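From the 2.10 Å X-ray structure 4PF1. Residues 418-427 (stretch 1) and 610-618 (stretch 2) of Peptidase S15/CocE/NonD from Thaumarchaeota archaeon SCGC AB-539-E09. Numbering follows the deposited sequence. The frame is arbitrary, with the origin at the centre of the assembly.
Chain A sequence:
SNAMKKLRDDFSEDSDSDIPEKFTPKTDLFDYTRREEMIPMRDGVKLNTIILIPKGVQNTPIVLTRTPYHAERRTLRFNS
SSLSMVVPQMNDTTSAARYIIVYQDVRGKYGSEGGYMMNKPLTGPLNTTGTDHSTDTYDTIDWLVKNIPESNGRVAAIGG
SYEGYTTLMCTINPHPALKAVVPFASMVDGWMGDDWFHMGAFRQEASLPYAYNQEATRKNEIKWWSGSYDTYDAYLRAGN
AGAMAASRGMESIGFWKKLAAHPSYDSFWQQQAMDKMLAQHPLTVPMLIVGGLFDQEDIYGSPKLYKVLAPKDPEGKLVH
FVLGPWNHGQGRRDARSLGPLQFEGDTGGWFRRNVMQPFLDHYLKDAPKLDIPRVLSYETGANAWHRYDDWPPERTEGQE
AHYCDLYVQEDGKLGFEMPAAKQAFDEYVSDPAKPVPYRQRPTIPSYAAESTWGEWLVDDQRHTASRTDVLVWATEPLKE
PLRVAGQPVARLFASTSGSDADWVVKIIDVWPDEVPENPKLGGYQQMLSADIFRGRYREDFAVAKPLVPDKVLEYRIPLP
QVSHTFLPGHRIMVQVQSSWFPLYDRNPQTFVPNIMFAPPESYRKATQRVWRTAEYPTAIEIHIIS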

# COMPACT_ATOMS: atom_id res chain seq x y z
N MET A 418 -5.56 34.22 34.50
CA MET A 418 -6.99 34.28 34.84
C MET A 418 -7.67 35.40 34.04
O MET A 418 -7.04 36.43 33.80
CB MET A 418 -7.18 34.51 36.35
CG MET A 418 -6.73 33.34 37.21
SD MET A 418 -6.95 33.58 38.99
CE MET A 418 -8.71 33.36 39.13
N PRO A 419 -8.95 35.23 33.59
CA PRO A 419 -9.59 36.29 32.79
C PRO A 419 -10.02 37.50 33.61
O PRO A 419 -10.29 37.38 34.81
CB PRO A 419 -10.81 35.58 32.19
CG PRO A 419 -11.12 34.49 33.14
CD PRO A 419 -9.83 34.05 33.75
N ALA A 420 -10.12 38.67 32.95
CA ALA A 420 -10.55 39.93 33.57
C ALA A 420 -12.08 39.95 33.80
O ALA A 420 -12.78 39.06 33.32
CB ALA A 420 -10.13 41.11 32.70
N ALA A 421 -12.57 40.97 34.52
CA ALA A 421 -13.99 41.12 34.88
C ALA A 421 -14.89 41.45 33.68
O ALA A 421 -16.02 40.95 33.63
CB ALA A 421 -14.15 42.18 35.94
N LYS A 422 -14.41 42.30 32.74
CA LYS A 422 -15.18 42.76 31.56
C LYS A 422 -15.85 41.61 30.79
O LYS A 422 -15.31 40.50 30.75
CB LYS A 422 -14.29 43.59 30.61
CG LYS A 422 -13.11 42.81 30.02
CD LYS A 422 -12.20 43.67 29.17
CE LYS A 422 -11.07 42.86 28.59
NZ LYS A 422 -10.12 43.71 27.83
N GLN A 423 -17.01 41.89 30.17
CA GLN A 423 -17.77 40.93 29.38
C GLN A 423 -16.90 40.36 28.26
O GLN A 423 -16.29 41.12 27.50
CB GLN A 423 -19.05 41.57 28.81
CG GLN A 423 -19.97 40.57 28.12
CD GLN A 423 -21.14 41.24 27.46
OE1 GLN A 423 -22.20 41.45 28.08
NE2 GLN A 423 -20.99 41.58 26.19
N ALA A 424 -16.81 39.03 28.19
CA ALA A 424 -16.01 38.32 27.20
C ALA A 424 -16.53 36.90 27.00
O ALA A 424 -16.83 36.20 27.98
CB ALA A 424 -14.54 38.28 27.63
N PHE A 425 -16.65 36.50 25.74
CA PHE A 425 -17.11 35.17 25.33
C PHE A 425 -16.75 34.92 23.87
O PHE A 425 -16.50 35.87 23.13
CB PHE A 425 -18.64 35.01 25.54
CG PHE A 425 -19.50 36.09 24.91
CD1 PHE A 425 -19.86 36.02 23.57
CD2 PHE A 425 -20.00 37.14 25.68
CE1 PHE A 425 -20.66 37.02 22.99
CE2 PHE A 425 -20.80 38.13 25.10
CZ PHE A 425 -21.13 38.06 23.76
N ASP A 426 -16.76 33.66 23.47
CA ASP A 426 -16.57 33.26 22.07
C ASP A 426 -17.90 32.70 21.59
O ASP A 426 -18.51 31.89 22.28
CB ASP A 426 -15.43 32.26 21.92
CG ASP A 426 -14.10 32.82 22.38
OD1 ASP A 426 -13.58 33.74 21.70
OD2 ASP A 426 -13.61 32.38 23.44
N GLU A 427 -18.37 33.18 20.43
CA GLU A 427 -19.68 32.81 19.91
C GLU A 427 -19.61 31.98 18.62
O GLU A 427 -18.73 32.19 17.79
CB GLU A 427 -20.49 34.09 19.66
CG GLU A 427 -21.98 33.87 19.46
CD GLU A 427 -22.74 35.15 19.18
OE1 GLU A 427 -22.72 35.60 18.01
OE2 GLU A 427 -23.35 35.70 20.12
N VAL A 610 -19.24 30.46 24.72
CA VAL A 610 -18.34 29.97 25.76
C VAL A 610 -17.73 31.20 26.45
O VAL A 610 -16.93 31.92 25.85
CB VAL A 610 -17.28 28.97 25.23
CG1 VAL A 610 -16.19 28.71 26.27
CG2 VAL A 610 -17.94 27.66 24.81
N TRP A 611 -18.18 31.48 27.69
CA TRP A 611 -17.80 32.66 28.45
C TRP A 611 -16.43 32.51 29.13
O TRP A 611 -16.07 31.42 29.57
CB TRP A 611 -18.88 33.01 29.47
CG TRP A 611 -20.12 33.60 28.84
CD1 TRP A 611 -21.02 32.96 28.04
CD2 TRP A 611 -20.56 34.96 28.94
NE1 TRP A 611 -22.00 33.84 27.63
CE2 TRP A 611 -21.74 35.08 28.16
CE3 TRP A 611 -20.08 36.10 29.62
CZ2 TRP A 611 -22.46 36.27 28.08
CZ3 TRP A 611 -20.79 37.29 29.52
CH2 TRP A 611 -21.96 37.37 28.75
N ARG A 612 -15.68 33.62 29.21
CA ARG A 612 -14.33 33.65 29.78
C ARG A 612 -14.11 34.98 30.52
O ARG A 612 -13.45 35.89 30.00
CB ARG A 612 -13.27 33.44 28.68
CG ARG A 612 -13.64 34.03 27.33
CD ARG A 612 -12.50 33.97 26.35
NE ARG A 612 -12.89 34.47 25.03
CZ ARG A 612 -12.78 35.74 24.65
NH1 ARG A 612 -12.28 36.65 25.47
NH2 ARG A 612 -13.15 36.10 23.43
N THR A 613 -14.72 35.11 31.70
CA THR A 613 -14.65 36.31 32.54
C THR A 613 -14.25 35.92 33.97
O THR A 613 -14.21 34.74 34.27
CB THR A 613 -16.01 37.06 32.54
OG1 THR A 613 -17.00 36.23 33.15
CG2 THR A 613 -16.47 37.46 31.14
N ALA A 614 -14.00 36.92 34.85
CA ALA A 614 -13.67 36.67 36.26
C ALA A 614 -14.79 35.86 36.94
O ALA A 614 -14.50 34.92 37.68
CB ALA A 614 -13.45 37.99 36.98
N GLU A 615 -16.06 36.21 36.64
CA GLU A 615 -17.26 35.56 37.17
C GLU A 615 -17.46 34.17 36.55
O GLU A 615 -17.81 33.23 37.27
CB GLU A 615 -18.50 36.44 36.88
CG GLU A 615 -19.80 35.94 37.50
CD GLU A 615 -21.01 36.81 37.27
OE1 GLU A 615 -21.07 37.51 36.23
OE2 GLU A 615 -21.93 36.78 38.12
N TYR A 616 -17.25 34.04 35.22
CA TYR A 616 -17.42 32.77 34.49
C TYR A 616 -16.09 32.32 33.83
O TYR A 616 -15.95 32.43 32.61
CB TYR A 616 -18.54 32.91 33.43
CG TYR A 616 -19.85 33.46 33.94
CD1 TYR A 616 -20.63 32.75 34.85
CD2 TYR A 616 -20.37 34.66 33.44
CE1 TYR A 616 -21.85 33.24 35.30
CE2 TYR A 616 -21.59 35.16 33.88
CZ TYR A 616 -22.33 34.44 34.81
OH TYR A 616 -23.55 34.93 35.24
N PRO A 617 -15.09 31.83 34.61
CA PRO A 617 -13.81 31.45 33.98
C PRO A 617 -13.78 30.02 33.44
O PRO A 617 -13.48 29.07 34.17
CB PRO A 617 -12.79 31.66 35.11
CG PRO A 617 -13.57 31.48 36.37
CD PRO A 617 -15.04 31.65 36.08
N THR A 618 -14.08 29.87 32.13
CA THR A 618 -14.00 28.57 31.46
C THR A 618 -12.54 28.15 31.39
O THR A 618 -11.69 28.95 30.97
CB THR A 618 -14.66 28.62 30.07
OG1 THR A 618 -16.06 28.84 30.23
CG2 THR A 618 -14.41 27.34 29.26
O HOH W 1 -16.94 39.02 35.26

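The two stretches, at least 184 residues apart in sequence wherever they touch, bury 707 Å² between them, counting both sides. Their backbone hydrogen bonds define an antiparallel pairing at one end. Asp 426 and Val 610 form a hydrogen-bonded pair: Asp 426 N donates to Val 610 O (3.0 Å, 163°) and Val 610 N to Asp 426 O (2.9 Å, 157°). Phe 425 and Trp 611 follow as a non-hydrogen-bonded pair, their CA atoms 4.1 Å apart, and Phe 425 CA lies 3.3 Å from Val 610 O in a CA-H...O contact. Beyond them, Arg 612 N donates almost linearly to Ala 424 O (3.1 Å, 176°). The last direct backbone bond, Ala 614 N to Ala 420 O (2.9 Å), is more bent at 134°; the same oxygen lies 3.4 Å from Thr 613 CA.

The charged contact is a two-pronged salt bridge. Arg 612 NE donates to Asp 426 OD2 (2.7 Å, 164°) and Arg 612 NH2 to Asp 426 OD1 (3.0 Å, 158°), so the carboxylate meets the guanidinium at its edge, where the N-H groups point. The CA-to-CB bond of Arg 612 points sideways, but chi2 and chi3 are both t, and this extended chain carries its end to the other stretch. The guanidinium also meets the methyl of Ala 424, with Ala 424 CB 3.5 Å from Arg 612 NH1, a van der Waals contact; the CA-to-CB bond of Ala 424 points toward the other stretch.

Phe 425 and Trp 611 share one face of the sheet. Phe 425 CB sits 3.8 Å from the centroid of the five-membered ring of Trp 611, only 7° off its normal, a well-centred CH-pi contact. The phenyl ring is oblique to the six-membered ring, with centroids 4.7 Å apart and planes at 41°; Phe 425 CD2 approaches Trp 611 CZ2 to 3.5 Å. The broad indole thus accommodates both parts of the phenylalanine side chain.

Smaller apolar groups close the loop region. Pro 419 points toward the other stretch, placing its CG 3.8 Å from Pro 617 CB and 3.3 Å from Thr 613 O. Thr 613 is buried and serves two roles: its CG2 packs 3.4 Å from Ala 424 N, while its OG1 accepts from Tyr 616 N (3.0 Å), bracing the turn within its own stretch. Near Ala 421, whose CB is 4.4 Å from Ala 614 CB, a water donates to Ala 421 O (2.7 Å) and accepts from Glu 615 N (3.3 Å), bridging the two backbones.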